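PDB 3HPD: hydroxyethylthiazole kinase from Pyrococcus horikoshii, which probably catalyses the magnesium- and ATP-dependent phosphorylation of the hydroxyl group of 4-methyl-5-(2-hydroxyethyl)thiazole, a step in thiamine diphosphate biosynthesis. Local coordinates for residues A[4-9]-A[249-255]; A[8-12]-A[36-40]; A[45-50]-A[70-74]. The contacts are given in a common frame with arbitrary orientation. Numbering follows the deposited sequence.

Interaction 1. Residues A[4-9]-A[249-255]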
loop_
_atom_site.group_PDB
_atom_site.type_symbol
_atom_site.label_atom_id
_atom_site.label_comp_id
_atom_site.label_asym_id
_atom_site.label_seq_id
_atom_site.Cartn_x
_atom_site.Cartn_y
_atom_site.Cartn_z
ATOM N N ILE A 4 -2.780 -14.445 27.846
ATOM C CA ILE A 4 -2.399 -14.180 26.459
ATOM C C ILE A 4 -3.017 -15.236 25.552
ATOM O O ILE A 4 -3.578 -14.919 24.502
ATOM C CB ILE A 4 -0.864 -14.213 26.279
ATOM C CG1 ILE A 4 -0.214 -13.144 27.159
ATOM C CG2 ILE A 4 -0.506 -13.983 24.814
ATOM C CD1 ILE A 4 1.299 -13.142 27.111
ATOM N N ILE A 5 -2.905 -16.495 25.963
ATOM C CA ILE A 5 -3.466 -17.604 25.201
ATOM C C ILE A 5 -4.979 -17.437 25.121
ATOM O O ILE A 5 -5.586 -17.632 24.068
ATOM C CB ILE A 5 -3.131 -18.961 25.868
ATOM C CG1 ILE A 5 -1.641 -19.271 25.682
ATOM C CG2 ILE A 5 -3.999 -20.069 25.285
ATOM C CD1 ILE A 5 -1.163 -20.511 26.421
ATOM N N GLU A 6 -5.587 -17.055 26.237
ATOM C CA GLU A 6 -7.028 -16.865 26.273
ATOM C C GLU A 6 -7.481 -15.664 25.447
ATOM O O GLU A 6 -8.537 -15.705 24.817
ATOM C CB GLU A 6 -7.503 -16.733 27.719
ATOM C CG GLU A 6 -7.383 -18.036 28.506
ATOM C CD GLU A 6 -8.051 -19.205 27.795
ATOM O OE1 GLU A 6 -9.256 -19.101 27.479
ATOM O OE2 GLU A 6 -7.375 -20.227 27.550
ATOM N N ALA A 7 -6.686 -14.598 25.445
ATOM C CA ALA A 7 -7.035 -13.408 24.670
ATOM C C ALA A 7 -7.021 -13.734 23.173
ATOM O O ALA A 7 -7.920 -13.330 22.426
ATOM C CB ALA A 7 -6.055 -12.275 24.969
ATOM N N LEU A 8 -5.995 -14.462 22.740
ATOM C CA LEU A 8 -5.869 -14.839 21.337
ATOM C C LEU A 8 -7.076 -15.665 20.923
ATOM O O LEU A 8 -7.651 -15.451 19.857
ATOM C CB LEU A 8 -4.593 -15.654 21.110
ATOM C CG LEU A 8 -4.338 -16.102 19.666
ATOM C CD1 LEU A 8 -4.211 -14.882 18.767
ATOM C CD2 LEU A 8 -3.072 -16.941 19.602
ATOM N N LYS A 9 -7.454 -16.612 21.775
ATOM C CA LYS A 9 -8.601 -17.460 21.494
ATOM C C LYS A 9 -9.860 -16.611 21.361
ATOM O O LYS A 9 -10.677 -16.843 20.467
ATOM C CB LYS A 9 -8.771 -18.504 22.601
ATOM C CG LYS A 9 -7.681 -19.566 22.605
ATOM C CD LYS A 9 -7.871 -20.567 23.736
ATOM C CE LYS A 9 -6.790 -21.640 23.708
ATOM N NZ LYS A 9 -6.937 -22.597 24.842
ATOM N N ILE A 249 0.305 -18.924 14.690
ATOM C CA ILE A 249 0.546 -18.930 16.125
ATOM C C ILE A 249 -0.667 -19.490 16.866
ATOM O O ILE A 249 -1.811 -19.161 16.555
ATOM C CB ILE A 249 0.897 -17.514 16.643
ATOM C CG1 ILE A 249 1.334 -17.590 18.108
ATOM C CG2 ILE A 249 -0.295 -16.579 16.476
ATOM C CD1 ILE A 249 1.965 -16.297 18.628
ATOM N N ASN A 250 -0.405 -20.363 17.832
ATOM C CA ASN A 250 -1.464 -20.986 18.609
ATOM C C ASN A 250 -1.010 -21.179 20.054
ATOM O O ASN A 250 0.042 -20.679 20.455
ATOM C CB ASN A 250 -1.845 -22.338 17.993
ATOM C CG ASN A 250 -0.668 -23.290 17.899
ATOM O OD1 ASN A 250 0.282 -23.195 18.672
ATOM N ND2 ASN A 250 -0.735 -24.229 16.959
ATOM N N GLU A 251 -1.800 -21.915 20.829
ATOM C CA GLU A 251 -1.468 -22.148 22.230
ATOM C C GLU A 251 -0.088 -22.757 22.447
ATOM O O GLU A 251 0.673 -22.283 23.286
ATOM C CB GLU A 251 -2.513 -23.048 22.886
ATOM C CG GLU A 251 -2.332 -23.173 24.387
ATOM C CD GLU A 251 -3.414 -24.006 25.034
ATOM O OE1 GLU A 251 -4.582 -23.887 24.606
ATOM O OE2 GLU A 251 -3.105 -24.768 25.976
ATOM N N ASN A 252 0.236 -23.804 21.698
ATOM C CA ASN A 252 1.528 -24.465 21.858
ATOM C C ASN A 252 2.696 -23.531 21.565
ATOM O O ASN A 252 3.685 -23.521 22.294
ATOM C CB ASN A 252 1.625 -25.691 20.948
ATOM C CG ASN A 252 2.859 -26.531 21.241
ATOM O OD1 ASN A 252 2.936 -27.202 22.269
ATOM N ND2 ASN A 252 3.834 -26.485 20.345
ATOM N N VAL A 253 2.584 -22.751 20.494
ATOM C CA VAL A 253 3.652 -21.826 20.128
ATOM C C VAL A 253 3.844 -20.764 21.207
ATOM O O VAL A 253 4.972 -20.436 21.570
ATOM C CB VAL A 253 3.357 -21.142 18.772
ATOM C CG1 VAL A 253 4.505 -20.208 18.393
ATOM C CG2 VAL A 253 3.159 -22.199 17.701
ATOM N N ILE A 254 2.744 -20.237 21.733
ATOM C CA ILE A 254 2.827 -19.226 22.782
ATOM C C ILE A 254 3.468 -19.835 24.028
ATOM O O ILE A 254 4.337 -19.232 24.652
ATOM C CB ILE A 254 1.429 -18.679 23.137
ATOM C CG1 ILE A 254 0.880 -17.874 21.958
ATOM C CG2 ILE A 254 1.500 -17.818 24.394
ATOM C CD1 ILE A 254 -0.534 -17.369 22.154
ATOM N N ARG A 255 3.041 -21.045 24.373
ATOM C CA ARG A 255 3.570 -21.742 25.541
ATOM C C ARG A 255 5.077 -21.963 25.450
ATOM O O ARG A 255 5.799 -21.799 26.434
ATOM C CB ARG A 255 2.865 -23.091 25.701
ATOM C CG ARG A 255 3.584 -24.083 26.598
ATOM C CD ARG A 255 2.693 -25.284 26.861
ATOM N NE ARG A 255 1.418 -24.843 27.411
ATOM C CZ ARG A 255 0.235 -25.075 26.854
ATOM N NH1 ARG A 255 0.150 -25.760 25.720
ATOM N NH2 ARG A 255 -0.864 -24.604 27.426
#
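A chain of four charges, E6, K9, E251 and R255, runs along the open edge where two nearly antiparallel helix segments meet (axes 10.1 Å apart at 150°). K9 and E251 form its middle link: E251 OE1 takes a salt bridge from K9 NZ at 2.7 Å, while E251 OE2 holds R255 NH2 at 2.7 Å; K9 NZ to E6 OE2 is a long 3.6 Å. Lysine suits its place because its long chain, trans from chi2 to chi4, carries the ammonium across to E251. Beneath the charges the contact is aliphatic. I5 CG1 meets I254 CG2 at 3.7 Å, L8 CD2 lies 3.6 Å from I254 CD1, and I5, at the boundary, packs its CD1 under E251 CG (3.5 Å). N250 accepts V253 N through OD1 (3.0 Å), capping the first turn of helix 251-257. Helix 210-231 packs against I4. Apolar I4, L8 and I254 are buried, and one ion pair, K9-E251, bridges the helices, with E6 and R255 extending it along each.

Interaction 2. Residues A[8-12]-A[36-40]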
loop_
_atom_site.group_PDB
_atom_site.type_symbol
_atom_site.label_atom_id
_atom_site.label_comp_id
_atom_site.label_asym_id
_atom_site.label_seq_id
_atom_site.Cartn_x
_atom_site.Cartn_y
_atom_site.Cartn_z
ATOM N N LEU A 8 -5.995 -14.462 22.740
ATOM C CA LEU A 8 -5.869 -14.839 21.337
ATOM C C LEU A 8 -7.076 -15.665 20.923
ATOM O O LEU A 8 -7.651 -15.451 19.857
ATOM C CB LEU A 8 -4.593 -15.654 21.110
ATOM C CG LEU A 8 -4.338 -16.102 19.666
ATOM C CD1 LEU A 8 -4.211 -14.882 18.767
ATOM C CD2 LEU A 8 -3.072 -16.941 19.602
ATOM N N LYS A 9 -7.454 -16.612 21.775
ATOM C CA LYS A 9 -8.601 -17.460 21.494
ATOM C C LYS A 9 -9.860 -16.611 21.361
ATOM O O LYS A 9 -10.677 -16.843 20.467
ATOM C CB LYS A 9 -8.771 -18.504 22.601
ATOM C CG LYS A 9 -7.681 -19.566 22.605
ATOM C CD LYS A 9 -7.871 -20.567 23.736
ATOM C CE LYS A 9 -6.790 -21.640 23.708
ATOM N NZ LYS A 9 -6.937 -22.597 24.842
ATOM N N ARG A 10 -10.012 -15.623 22.242
ATOM C CA ARG A 10 -11.179 -14.743 22.201
ATOM C C ARG A 10 -11.229 -13.920 20.916
ATOM O O ARG A 10 -12.300 -13.716 20.341
ATOM C CB ARG A 10 -11.195 -13.801 23.409
ATOM C CG ARG A 10 -11.565 -14.480 24.715
ATOM C CD ARG A 10 -12.078 -13.475 25.742
ATOM N NE ARG A 10 -11.063 -12.498 26.116
ATOM C CZ ARG A 10 -9.927 -12.805 26.736
ATOM N NH1 ARG A 10 -9.659 -14.065 27.051
ATOM N NH2 ARG A 10 -9.056 -11.851 27.039
ATOM N N VAL A 11 -10.072 -13.438 20.473
ATOM C CA VAL A 11 -10.018 -12.654 19.244
ATOM C C VAL A 11 -10.496 -13.505 18.074
ATOM O O VAL A 11 -11.305 -13.066 17.261
ATOM C CB VAL A 11 -8.579 -12.168 18.942
ATOM C CG1 VAL A 11 -8.495 -11.630 17.512
ATOM C CG2 VAL A 11 -8.182 -11.086 19.925
ATOM N N ARG A 12 -10.003 -14.734 18.005
ATOM C CA ARG A 12 -10.368 -15.621 16.916
ATOM C C ARG A 12 -11.805 -16.130 16.968
ATOM O O ARG A 12 -12.412 -16.386 15.927
ATOM C CB ARG A 12 -9.373 -16.776 16.860
ATOM C CG ARG A 12 -7.990 -16.277 16.484
ATOM C CD ARG A 12 -6.942 -17.353 16.528
ATOM N NE ARG A 12 -5.686 -16.876 15.956
ATOM C CZ ARG A 12 -4.544 -17.549 16.014
ATOM N NH1 ARG A 12 -4.503 -18.725 16.627
ATOM N NH2 ARG A 12 -3.448 -17.052 15.455
ATOM N N ALA A 36 -4.905 -11.895 9.262
ATOM C CA ALA A 36 -4.115 -13.080 9.585
ATOM C C ALA A 36 -4.332 -13.497 11.038
ATOM O O ALA A 36 -4.432 -14.688 11.339
ATOM C CB ALA A 36 -2.629 -12.810 9.333
ATOM N N LEU A 37 -4.408 -12.518 11.937
ATOM C CA LEU A 37 -4.607 -12.804 13.358
ATOM C C LEU A 37 -5.978 -13.425 13.623
ATOM O O LEU A 37 -6.128 -14.261 14.517
ATOM C CB LEU A 37 -4.479 -11.522 14.188
ATOM C CG LEU A 37 -4.642 -11.702 15.704
ATOM C CD1 LEU A 37 -3.386 -12.344 16.274
ATOM C CD2 LEU A 37 -4.894 -10.357 16.367
ATOM N N GLY A 38 -6.976 -13.004 12.853
ATOM C CA GLY A 38 -8.318 -13.531 13.035
ATOM C C GLY A 38 -9.365 -12.451 13.247
ATOM O O GLY A 38 -10.516 -12.750 13.566
ATOM N N ALA A 39 -8.975 -11.192 13.085
ATOM C CA ALA A 39 -9.915 -10.083 13.252
ATOM C C ALA A 39 -10.314 -9.568 11.871
ATOM O O ALA A 39 -9.864 -10.097 10.857
ATOM C CB ALA A 39 -9.273 -8.963 14.068
ATOM N N SER A 40 -11.170 -8.549 11.839
ATOM C CA SER A 40 -11.616 -7.959 10.578
ATOM C C SER A 40 -11.303 -6.467 10.568
ATOM O O SER A 40 -11.696 -5.736 11.475
ATOM C CB SER A 40 -13.124 -8.157 10.390
ATOM O OG SER A 40 -13.450 -9.530 10.275
#
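Helix 2-14 passes the C-terminal end of helix 27-37, the backbones coming closest at R12 and G38, whose CA atoms are 4.9 Å apart. G38 leaves the helix with a phi of 126° and is the C' residue of a Schellman motif. Glycine is needed there twice over: a CB would jam against the preceding carbonyl and clash with R12 CG. The extended R12 side chain donates from NE to L37 O (3.0 Å, 167°) and from NH1 to I249 O, so its guanidinium binds carbonyls at the ends of helices 27-37 and 235-248. Apolar side chains fill the space alongside: L8 CD1 touches L37 CD1 at 3.7 Å, and V11 CG1 lies 4.0 Å from L37 CD2 and 4.4 Å from A39 CB. F204 of helix 193-205 packs on both V11 and L37. From A39 the chain enters strand 40-43, which ends in M43, a predicted substrate-binding residue. Strand 17-21, helix 27-37 with its Schellman end, and strand 40-43 make a beta-alpha-beta crossover of the ribokinase-like fold.

Interaction 3. Residues A[45-50]-A[70-74]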
loop_
_atom_site.group_PDB
_atom_site.type_symbol
_atom_site.label_atom_id
_atom_site.label_comp_id
_atom_site.label_asym_id
_atom_site.label_seq_id
_atom_site.Cartn_x
_atom_site.Cartn_y
_atom_site.Cartn_z
ATOM N N HIS A 45 -12.307 7.093 6.925
ATOM C CA HIS A 45 -11.972 8.375 7.533
ATOM C C HIS A 45 -12.969 9.495 7.232
ATOM O O HIS A 45 -12.969 10.519 7.910
ATOM C CB HIS A 45 -10.588 8.818 7.054
ATOM C CG HIS A 45 -10.528 9.099 5.584
ATOM N ND1 HIS A 45 -10.546 8.101 4.636
ATOM C CD2 HIS A 45 -10.518 10.270 4.902
ATOM C CE1 HIS A 45 -10.553 8.644 3.429
ATOM N NE2 HIS A 45 -10.538 9.956 3.563
ATOM N N ALA A 46 -13.806 9.313 6.215
ATOM C CA ALA A 46 -14.760 10.355 5.841
ATOM C C ALA A 46 -15.662 10.762 6.999
ATOM O O ALA A 46 -16.299 9.920 7.633
ATOM C CB ALA A 46 -15.606 9.898 4.650
ATOM N N GLU A 47 -15.714 12.062 7.275
ATOM C CA GLU A 47 -16.547 12.552 8.363
ATOM C C GLU A 47 -18.012 12.201 8.124
ATOM O O GLU A 47 -18.797 12.106 9.071
ATOM C CB GLU A 47 -16.361 14.063 8.525
ATOM C CG GLU A 47 -15.062 14.420 9.241
ATOM C CD GLU A 47 -14.747 15.901 9.199
ATOM O OE1 GLU A 47 -15.639 16.714 9.526
ATOM O OE2 GLU A 47 -13.601 16.250 8.846
ATOM N N GLU A 48 -18.371 11.984 6.860
ATOM C CA GLU A 48 -19.741 11.632 6.510
ATOM C C GLU A 48 -20.155 10.228 6.953
ATOM O O GLU A 48 -21.340 9.905 6.941
ATOM C CB GLU A 48 -19.972 11.759 5.000
ATOM C CG GLU A 48 -19.981 13.186 4.487
ATOM C CD GLU A 48 -18.611 13.667 4.049
ATOM O OE1 GLU A 48 -17.597 13.128 4.540
ATOM O OE2 GLU A 48 -18.552 14.597 3.218
ATOM N N GLU A 49 -19.190 9.392 7.336
ATOM C CA GLU A 49 -19.515 8.036 7.772
ATOM C C GLU A 49 -18.823 7.605 9.063
ATOM O O GLU A 49 -18.966 6.460 9.481
ATOM C CB GLU A 49 -19.176 7.024 6.669
ATOM C CG GLU A 49 -17.682 6.812 6.444
ATOM C CD GLU A 49 -17.388 5.772 5.375
ATOM O OE1 GLU A 49 -18.336 5.098 4.914
ATOM O OE2 GLU A 49 -16.205 5.623 4.999
ATOM N N LEU A 50 -18.080 8.508 9.701
ATOM C CA LEU A 50 -17.387 8.153 10.938
ATOM C C LEU A 50 -18.313 7.602 12.016
ATOM O O LEU A 50 -18.012 6.582 12.629
ATOM C CB LEU A 50 -16.632 9.354 11.514
ATOM C CG LEU A 50 -15.339 9.782 10.823
ATOM C CD1 LEU A 50 -14.769 11.011 11.529
ATOM C CD2 LEU A 50 -14.336 8.633 10.859
ATOM N N GLY A 70 -6.928 17.565 7.134
ATOM C CA GLY A 70 -8.153 16.819 6.904
ATOM C C GLY A 70 -8.250 15.574 7.767
ATOM O O GLY A 70 -9.279 15.324 8.397
ATOM N N TRP A 71 -7.183 14.783 7.801
ATOM C CA TRP A 71 -7.190 13.565 8.601
ATOM C C TRP A 71 -7.219 13.867 10.092
ATOM O O TRP A 71 -7.792 13.108 10.873
ATOM C CB TRP A 71 -5.980 12.690 8.256
ATOM C CG TRP A 71 -6.115 12.030 6.917
ATOM C CD1 TRP A 71 -6.027 12.630 5.691
ATOM C CD2 TRP A 71 -6.432 10.656 6.666
ATOM N NE1 TRP A 71 -6.275 11.715 4.693
ATOM C CE2 TRP A 71 -6.528 10.493 5.265
ATOM C CE3 TRP A 71 -6.653 9.544 7.490
ATOM C CZ2 TRP A 71 -6.829 9.264 4.669
ATOM C CZ3 TRP A 71 -6.955 8.318 6.895
ATOM C CH2 TRP A 71 -7.042 8.192 5.499
ATOM N N ARG A 72 -6.607 14.977 10.491
ATOM C CA ARG A 72 -6.590 15.359 11.902
ATOM C C ARG A 72 -8.024 15.563 12.376
ATOM O O ARG A 72 -8.410 15.109 13.452
ATOM C CB ARG A 72 -5.807 16.656 12.106
ATOM C CG ARG A 72 -5.651 17.048 13.573
ATOM C CD ARG A 72 -5.156 18.480 13.721
ATOM N NE ARG A 72 -6.226 19.437 13.475
ATOM C CZ ARG A 72 -7.196 19.711 14.343
ATOM N NH1 ARG A 72 -7.225 19.104 15.522
ATOM N NH2 ARG A 72 -8.147 20.579 14.026
ATOM N N ARG A 73 -8.806 16.255 11.557
ATOM C CA ARG A 73 -10.202 16.529 11.869
ATOM C C ARG A 73 -10.945 15.212 12.068
ATOM O O ARG A 73 -11.707 15.054 13.026
ATOM C CB ARG A 73 -10.832 17.326 10.729
ATOM C CG ARG A 73 -12.120 18.039 11.084
ATOM C CD ARG A 73 -12.549 18.942 9.936
ATOM N NE ARG A 73 -11.443 19.785 9.484
ATOM C CZ ARG A 73 -10.924 19.745 8.260
ATOM N NH1 ARG A 73 -11.408 18.902 7.355
ATOM N NH2 ARG A 73 -9.913 20.544 7.941
ATOM N N SER A 74 -10.714 14.261 11.165
ATOM C CA SER A 74 -11.360 12.957 11.257
ATOM C C SER A 74 -10.929 12.193 12.508
ATOM O O SER A 74 -11.753 11.578 13.183
ATOM C CB SER A 74 -11.050 12.116 10.012
ATOM O OG SER A 74 -11.700 12.637 8.860
#
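The imidazole of H45 lies over the six-membered ring of W71 in an offset stack, the centroids 4.2 Å apart and the planes only 12° from parallel; H45 CG reaches W71 CH2 at 3.6 Å. The H45 CB also sits over that ring, 4.0 Å from its centroid, in a CH-pi contact. An indole suits this position because it offers a broad, flat pi face to the histidine while meeting F24 at a steep angle. H45 NE2 is hydrogen-bonded to D68 of the second subunit, so the stacked ring also takes part in the subunit interface. One turn beyond W71, the small S74 fits close to the loop and donates from OG to H45 O at 2.6 Å, tying the irregular segment 45-50 to the helix by its backbone. L50, at the start of helix 50-56, rests its CD1 3.5 Å from S74 O and continues the packing onto K77 and I81. At the solvent-exposed side, E47 OE2 comes 3.1 Å from R73 CD, but its ion pair with R73 NH1 is long at 3.8 Å. H45 follows the strand carrying M43, predicted to bind substrate, and the two side chains are about 7 Å apart. Between these two segments the firm links are the ring stack and the short hydrogen bond, both involving H45, with the solvent-exposed ion pair contributing a looser electrostatic attraction.

How the interactions relate
Helix 2-14 opens two of the contacts. Interaction 2 closes first, a short loop through strand 17-21 and helix 27-37; interaction 1 closes last, bringing 249-255 back to the N-terminal helix after 239 intervening residues. Between them interaction 3 opens after strand 40-43 and closes on helix 69-85, in series with interaction 2 and nested inside interaction 1. Interactions 1 and 2 share L8 and K9 and touch where R12 NH1 reaches I249 O at 2.7 Å, so that helix 2-14 ties together the end of helix 27-37 and the junction between helices 235-248 and 251-257. Interaction 3 lies across the chain's centre, 36 Å from interaction 1 between centres, at a face where loop 45-50 packs on the second subunit.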